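Local coordinates for protein deoxyhypusine synthase, putative (Entamoeba histolytica, PDB 7L9R) that probably acts as a deoxyhypusine synthase, a family that uses NAD to transfer an aminobutyl group from spermidine to a lysine of the translation factor eIF5A, at residues N59-M64 against P335-K340; W67-E72 against K346-K351. All blocks are in the same frame, centred on the assembly; numbering follows the deposited sequence. Where two conformers were deposited one is given.

Contact 1 (N59-M64 against P335-K340); sequences NIINKM and PLIVSK
Helix 51-66 meets the C-terminal end of helix 330-339 on one flank of the parallel sheet, where Ile61 touches Ile337 and Asn62 reaches Lys340. The apolar half of the contact is a branch-on-branch touch: the CD1 methyl of Ile61 comes to 3.8 Å from CG2 of Ile337, and the two side chains cross at about a right angle. In Ile337 CG2 stands anti to the backbone N, which leaves this short branch, not the longer CG1-CD1 arm, to meet Ile61. Beta-branched isoleucine suits both places, since each must fill more than one direction: Ile61 also rests on Val291 of the sheet and on Phe342, while Ile337 also lies against Val54 and Ile58 of the facing helix. At the next residue a polar link joins the two segments. Asn62 turns ND2 toward the carbonyl O of Lys340; the bond is weak, 3.3 Å long, though fairly straight at 166°. The stronger partner of this amide is Thr345, which bonds to OD1, so asparagine, with a donor and an acceptor on one short side chain, ties helix 51-66 to two points of the chain leaving helix 330-339. The end of that helix is held by a backbone bond, Lys340 N to Ile337 O at 3.1 Å, and by a side-chain one, the buried Ser339 OG to Leu336 O at 2.7 Å. The ammonium group of Lys340 leads away from Asn62 to Asn42, with a weak bond to Tyr37 of a second subunit. Helix 51-66 packs on strands 289-294 and 322-327, and helix 330-339 follows the last strand; parallel strands in the order 3-2-1-4-5-6 with packed helices are characteristic of a Rossmann-type alpha/beta fold.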
loop_
_atom_site.group_PDB
_atom_site.type_symbol
_atom_site.label_atom_id
_atom_site.label_comp_id
_atom_site.label_asym_id
_atom_site.label_seq_id
_atom_site.Cartn_x
_atom_site.Cartn_y
_atom_site.Cartn_z
ATOM N N ASN B 59 2.577 -14.396 -22.803
ATOM C CA ASN B 59 3.201 -14.210 -24.109
ATOM C C ASN B 59 4.704 -13.978 -23.982
ATOM O O ASN B 59 5.492 -14.541 -24.751
ATOM C CB ASN B 59 2.536 -13.050 -24.852
ATOM C CG ASN B 59 1.078 -13.329 -25.184
ATOM O OD1 ASN B 59 0.660 -14.486 -25.290
ATOM N ND2 ASN B 59 0.300 -12.267 -25.373
ATOM N N ILE B 60 5.120 -13.176 -22.998
ATOM C CA ILE B 60 6.531 -12.822 -22.871
ATOM C C ILE B 60 7.359 -14.031 -22.446
ATOM O O ILE B 60 8.478 -14.232 -22.936
ATOM C CB ILE B 60 6.694 -11.638 -21.896
ATOM C CG1 ILE B 60 6.157 -10.353 -22.530
ATOM C CG2 ILE B 60 8.155 -11.451 -21.491
ATOM C CD1 ILE B 60 6.013 -9.201 -21.552
ATOM N N ILE B 61 6.831 -14.856 -21.536
ATOM C CA ILE B 61 7.580 -16.027 -21.085
ATOM C C ILE B 61 7.749 -17.024 -22.225
ATOM O O ILE B 61 8.839 -17.575 -22.423
ATOM C CB ILE B 61 6.903 -16.663 -19.854
ATOM C CG1 ILE B 61 7.111 -15.779 -18.624
ATOM C CG2 ILE B 61 7.471 -18.050 -19.576
ATOM C CD1 ILE B 61 6.329 -16.223 -17.401
ATOM N N ASN B 62 6.694 -17.248 -23.014
ATOM C CA ASN B 62 6.826 -18.131 -24.172
ATOM C C ASN B 62 7.841 -17.599 -25.173
ATOM O O ASN B 62 8.519 -18.385 -25.845
ATOM C CB ASN B 62 5.471 -18.331 -24.848
ATOM C CG ASN B 62 4.581 -19.290 -24.095
ATOM O OD1 ASN B 62 5.054 -20.259 -23.500
ATOM N ND2 ASN B 62 3.286 -19.015 -24.095
ATOM N N LYS B 63 7.967 -16.274 -25.284
ATOM C CA LYS B 63 9.005 -15.712 -26.142
ATOM C C LYS B 63 10.400 -16.027 -25.607
ATOM O O LYS B 63 11.329 -16.260 -26.390
ATOM C CB LYS B 63 8.807 -14.205 -26.291
ATOM C CG LYS B 63 7.582 -13.816 -27.105
ATOM C CD LYS B 63 7.536 -12.315 -27.337
ATOM C CE LYS B 63 6.235 -11.892 -27.996
ATOM N NZ LYS B 63 6.295 -10.477 -28.464
ATOM N N MET B 64 10.572 -16.038 -24.279
ATOM C CA MET B 64 11.856 -16.453 -23.714
ATOM C C MET B 64 12.193 -17.876 -24.138
ATOM O O MET B 64 13.320 -18.164 -24.553
ATOM C CB MET B 64 11.841 -16.366 -22.184
ATOM C CG MET B 64 11.528 -15.016 -21.573
ATOM S SD MET B 64 11.548 -15.153 -19.762
ATOM C CE MET B 64 10.880 -13.568 -19.266
ATOM N N PRO B 335 1.059 -20.490 -10.966
ATOM C CA PRO B 335 0.771 -21.839 -11.492
ATOM C C PRO B 335 -0.096 -21.797 -12.734
ATOM O O PRO B 335 0.107 -22.589 -13.664
ATOM C CB PRO B 335 0.067 -22.535 -10.319
ATOM C CG PRO B 335 0.551 -21.811 -9.105
ATOM C CD PRO B 335 0.652 -20.368 -9.552
ATOM N N LEU B 336 -1.037 -20.852 -12.790
ATOM C CA LEU B 336 -1.835 -20.675 -13.996
ATOM C C LEU B 336 -0.956 -20.271 -15.172
ATOM O O LEU B 336 -1.137 -20.764 -16.293
ATOM C CB LEU B 336 -2.924 -19.631 -13.750
ATOM C CG LEU B 336 -3.827 -19.849 -12.525
ATOM C CD1 LEU B 336 -4.988 -18.839 -12.509
ATOM C CD2 LEU B 336 -4.345 -21.293 -12.407
ATOM N N ILE B 337 0.000 -19.368 -14.935
ATOM C CA ILE B 337 0.899 -18.939 -16.002
ATOM C C ILE B 337 1.791 -20.091 -16.448
ATOM O O ILE B 337 2.033 -20.278 -17.645
ATOM C CB ILE B 337 1.720 -17.715 -15.544
ATOM C CG1 ILE B 337 0.822 -16.476 -15.463
ATOM C CG2 ILE B 337 2.906 -17.467 -16.467
ATOM C CD1 ILE B 337 1.490 -15.265 -14.818
ATOM N N VAL B 338 2.288 -20.882 -15.493
ATOM C CA VAL B 338 3.116 -22.038 -15.827
ATOM C C VAL B 338 2.360 -22.998 -16.739
ATOM O O VAL B 338 2.915 -23.518 -17.714
ATOM C CB VAL B 338 3.589 -22.732 -14.535
ATOM C CG1 VAL B 338 4.130 -24.130 -14.829
ATOM C CG2 VAL B 338 4.646 -21.879 -13.836
ATOM N N SER B 339 1.074 -23.220 -16.461
ATOM C CA SER B 339 0.296 -24.161 -17.261
ATOM C C SER B 339 0.146 -23.711 -18.709
ATOM O O SER B 339 -0.083 -24.554 -19.584
ATOM C CB SER B 339 -1.088 -24.366 -16.647
ATOM O OG SER B 339 -1.916 -23.248 -16.906
ATOM N N LYS B 340 0.276 -22.411 -18.982
ATOM C CA LYS B 340 0.179 -21.874 -20.333
ATOM C C LYS B 340 1.542 -21.577 -20.947
ATOM O O LYS B 340 1.603 -21.087 -22.078
ATOM C CB LYS B 340 -0.675 -20.596 -20.338
ATOM C CG LYS B 340 -2.062 -20.764 -19.724
ATOM C CD LYS B 340 -2.998 -21.546 -20.629
ATOM C CE LYS B 340 -4.376 -21.681 -19.994
ATOM N NZ LYS B 340 -5.345 -22.374 -20.902
#

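Contact 2 (W67-E72 against K346-K351); sequences WQPSEE and KRFDGK
Lys351 N donates to Asp349 OD1 at 3.1 Å, an Asx turn that lies along one face of the Phe348 ring while Gln68 covers the opposite face. The donor meets OD1 from above the carboxylate plane, and Gly350, between them, has a positive phi of 79°, a value glycine adopts easily. Across the contact, Gln68 CG sits 3.5 Å from the ring centroid and only 7° off its normal, a CH-pi contact almost exactly over the centre. Beyond CG the chain runs extended and carries the amide across the same face, and the last torsion turns it nearly flat, 10° from the ring plane; CD is 3.7 Å from Phe348 CE1. A long, flexible side chain with a flat polar end can thus cover an aromatic ring while keeping its amide at the surface. Obliquely to the ring, Trp67 O approaches CD2 of Phe348 at 3.4 Å, and Pro69 CD adds a looser apolar touch. The C-terminal loop is tied down by backbone bonds of Phe348 with Leu65 and of Gly350 with Lys85, and by Arg347, which reaches Asp116. It therefore runs between the end of helix 51-66, the connection to helix 71-76 and the approach to strand 87-93.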
loop_
_atom_site.group_PDB
_atom_site.type_symbol
_atom_site.label_atom_id
_atom_site.label_comp_id
_atom_site.label_asym_id
_atom_site.label_seq_id
_atom_site.Cartn_x
_atom_site.Cartn_y
_atom_site.Cartn_z
ATOM N N TRP B 67 12.788 -18.201 -28.182
ATOM C CA TRP B 67 13.643 -17.260 -28.895
ATOM C C TRP B 67 14.776 -17.982 -29.620
ATOM O O TRP B 67 15.411 -18.888 -29.075
ATOM C CB TRP B 67 14.230 -16.225 -27.935
ATOM C CG TRP B 67 15.099 -15.217 -28.640
ATOM C CD1 TRP B 67 14.706 -14.014 -29.144
ATOM C CD2 TRP B 67 16.498 -15.339 -28.944
ATOM N NE1 TRP B 67 15.768 -13.373 -29.731
ATOM C CE2 TRP B 67 16.881 -14.165 -29.622
ATOM C CE3 TRP B 67 17.462 -16.323 -28.702
ATOM C CZ2 TRP B 67 18.187 -13.945 -30.061
ATOM C CZ3 TRP B 67 18.759 -16.102 -29.139
ATOM C CH2 TRP B 67 19.108 -14.924 -29.812
ATOM N N GLN B 68 15.043 -17.547 -30.847
ATOM C CA GLN B 68 16.123 -18.056 -31.678
ATOM C C GLN B 68 16.826 -16.881 -32.337
ATOM O O GLN B 68 16.198 -15.845 -32.590
ATOM C CB GLN B 68 15.616 -19.009 -32.771
ATOM C CG GLN B 68 14.988 -20.299 -32.283
ATOM C CD GLN B 68 14.569 -21.195 -33.443
ATOM O OE1 GLN B 68 15.198 -21.187 -34.504
ATOM N NE2 GLN B 68 13.507 -21.965 -33.247
ATOM N N PRO B 69 18.119 -17.010 -32.636
ATOM C CA PRO B 69 18.809 -15.923 -33.337
ATOM C C PRO B 69 18.257 -15.761 -34.741
ATOM O O PRO B 69 17.909 -16.738 -35.410
ATOM C CB PRO B 69 20.273 -16.379 -33.366
ATOM C CG PRO B 69 20.374 -17.468 -32.358
ATOM C CD PRO B 69 19.029 -18.124 -32.323
ATOM N N SER B 70 18.166 -14.509 -35.179
ATOM C CA SER B 70 17.799 -14.238 -36.557
ATOM C C SER B 70 18.970 -14.572 -37.473
ATOM O O SER B 70 20.111 -14.735 -37.029
ATOM C CB SER B 70 17.390 -12.776 -36.732
ATOM O OG SER B 70 18.502 -11.917 -36.558
ATOM N N GLU B 71 18.675 -14.681 -38.772
ATOM C CA GLU B 71 19.728 -14.963 -39.741
ATOM C C GLU B 71 20.805 -13.889 -39.707
ATOM O O GLU B 71 21.997 -14.186 -39.849
ATOM C CB GLU B 71 19.133 -15.091 -41.143
ATOM C CG GLU B 71 18.346 -16.370 -41.354
ATOM C CD GLU B 71 19.199 -17.610 -41.168
ATOM O OE1 GLU B 71 20.387 -17.584 -41.562
ATOM O OE2 GLU B 71 18.685 -18.609 -40.621
ATOM N N GLU B 72 20.403 -12.630 -39.511
ATOM C CA GLU B 72 21.380 -11.552 -39.390
ATOM C C GLU B 72 22.188 -11.685 -38.104
ATOM O O GLU B 72 23.385 -11.373 -38.079
ATOM C CB GLU B 72 20.679 -10.194 -39.449
ATOM N N LYS B 346 7.835 -26.074 -25.629
ATOM C CA LYS B 346 9.168 -26.663 -25.668
ATOM C C LYS B 346 10.220 -25.558 -25.672
ATOM O O LYS B 346 10.113 -24.592 -26.435
ATOM C CB LYS B 346 9.321 -27.551 -26.903
ATOM N N ARG B 347 11.234 -25.695 -24.818
ATOM C CA ARG B 347 12.295 -24.699 -24.742
ATOM C C ARG B 347 13.338 -24.959 -25.821
ATOM O O ARG B 347 13.812 -26.089 -25.982
ATOM C CB ARG B 347 12.955 -24.700 -23.362
ATOM C CG ARG B 347 14.020 -23.628 -23.227
ATOM C CD ARG B 347 14.653 -23.550 -21.843
ATOM N NE ARG B 347 15.640 -22.475 -21.825
ATOM C CZ ARG B 347 16.580 -22.310 -20.906
ATOM N NH1 ARG B 347 16.686 -23.121 -19.866
ATOM N NH2 ARG B 347 17.460 -21.326 -21.054
ATOM N N PHE B 348 13.681 -23.912 -26.569
ATOM C CA PHE B 348 14.707 -24.027 -27.594
ATOM C C PHE B 348 16.029 -24.447 -26.965
ATOM O O PHE B 348 16.438 -23.917 -25.926
ATOM C CB PHE B 348 14.864 -22.699 -28.336
ATOM C CG PHE B 348 15.815 -22.761 -29.499
ATOM C CD1 PHE B 348 15.635 -23.696 -30.509
ATOM C CD2 PHE B 348 16.881 -21.876 -29.591
ATOM C CE1 PHE B 348 16.508 -23.753 -31.591
ATOM C CE2 PHE B 348 17.755 -21.924 -30.664
ATOM C CZ PHE B 348 17.570 -22.865 -31.666
ATOM N N ASP B 349 16.700 -25.408 -27.601
ATOM C CA ASP B 349 17.919 -25.952 -27.016
ATOM C C ASP B 349 19.150 -25.108 -27.309
ATOM O O ASP B 349 20.205 -25.360 -26.717
ATOM C CB ASP B 349 18.148 -27.393 -27.489
ATOM C CG ASP B 349 18.361 -27.502 -28.986
ATOM O OD1 ASP B 349 18.275 -26.478 -29.695
ATOM O OD2 ASP B 349 18.632 -28.627 -29.455
ATOM N N GLY B 350 19.045 -24.118 -28.190
ATOM C CA GLY B 350 20.161 -23.247 -28.482
ATOM C C GLY B 350 21.189 -23.820 -29.427
ATOM O O GLY B 350 22.173 -23.132 -29.731
ATOM N N LYS B 351 21.001 -25.053 -29.899
ATOM C CA LYS B 351 21.928 -25.687 -30.828
ATOM C C LYS B 351 21.543 -25.274 -32.246
ATOM O O LYS B 351 20.482 -25.657 -32.750
ATOM C CB LYS B 351 21.908 -27.204 -30.656
#

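Overall arrangement
Contacts 1 and 2 have centres about 17 Å apart and alternate along the chain: 59-64, 67-72, 335-340, then 346-351. The same two neighbourhoods in sequence therefore meet twice. Contact 1 joins helix 51-66 to helix 330-339 beside strands 289-294 and 322-327, whereas contact 2 joins the connection between helices 51-66 and 71-76 to the loop that follows helix 330-339. Contact 2 lies farther from the centre of the chain, and no other subunit touches its segments, while a second subunit reaches contact 1. Together they hold the C-terminal end of the protein in place, so that the segment after the last strand is laid along helix 51-66 and the connection that follows it.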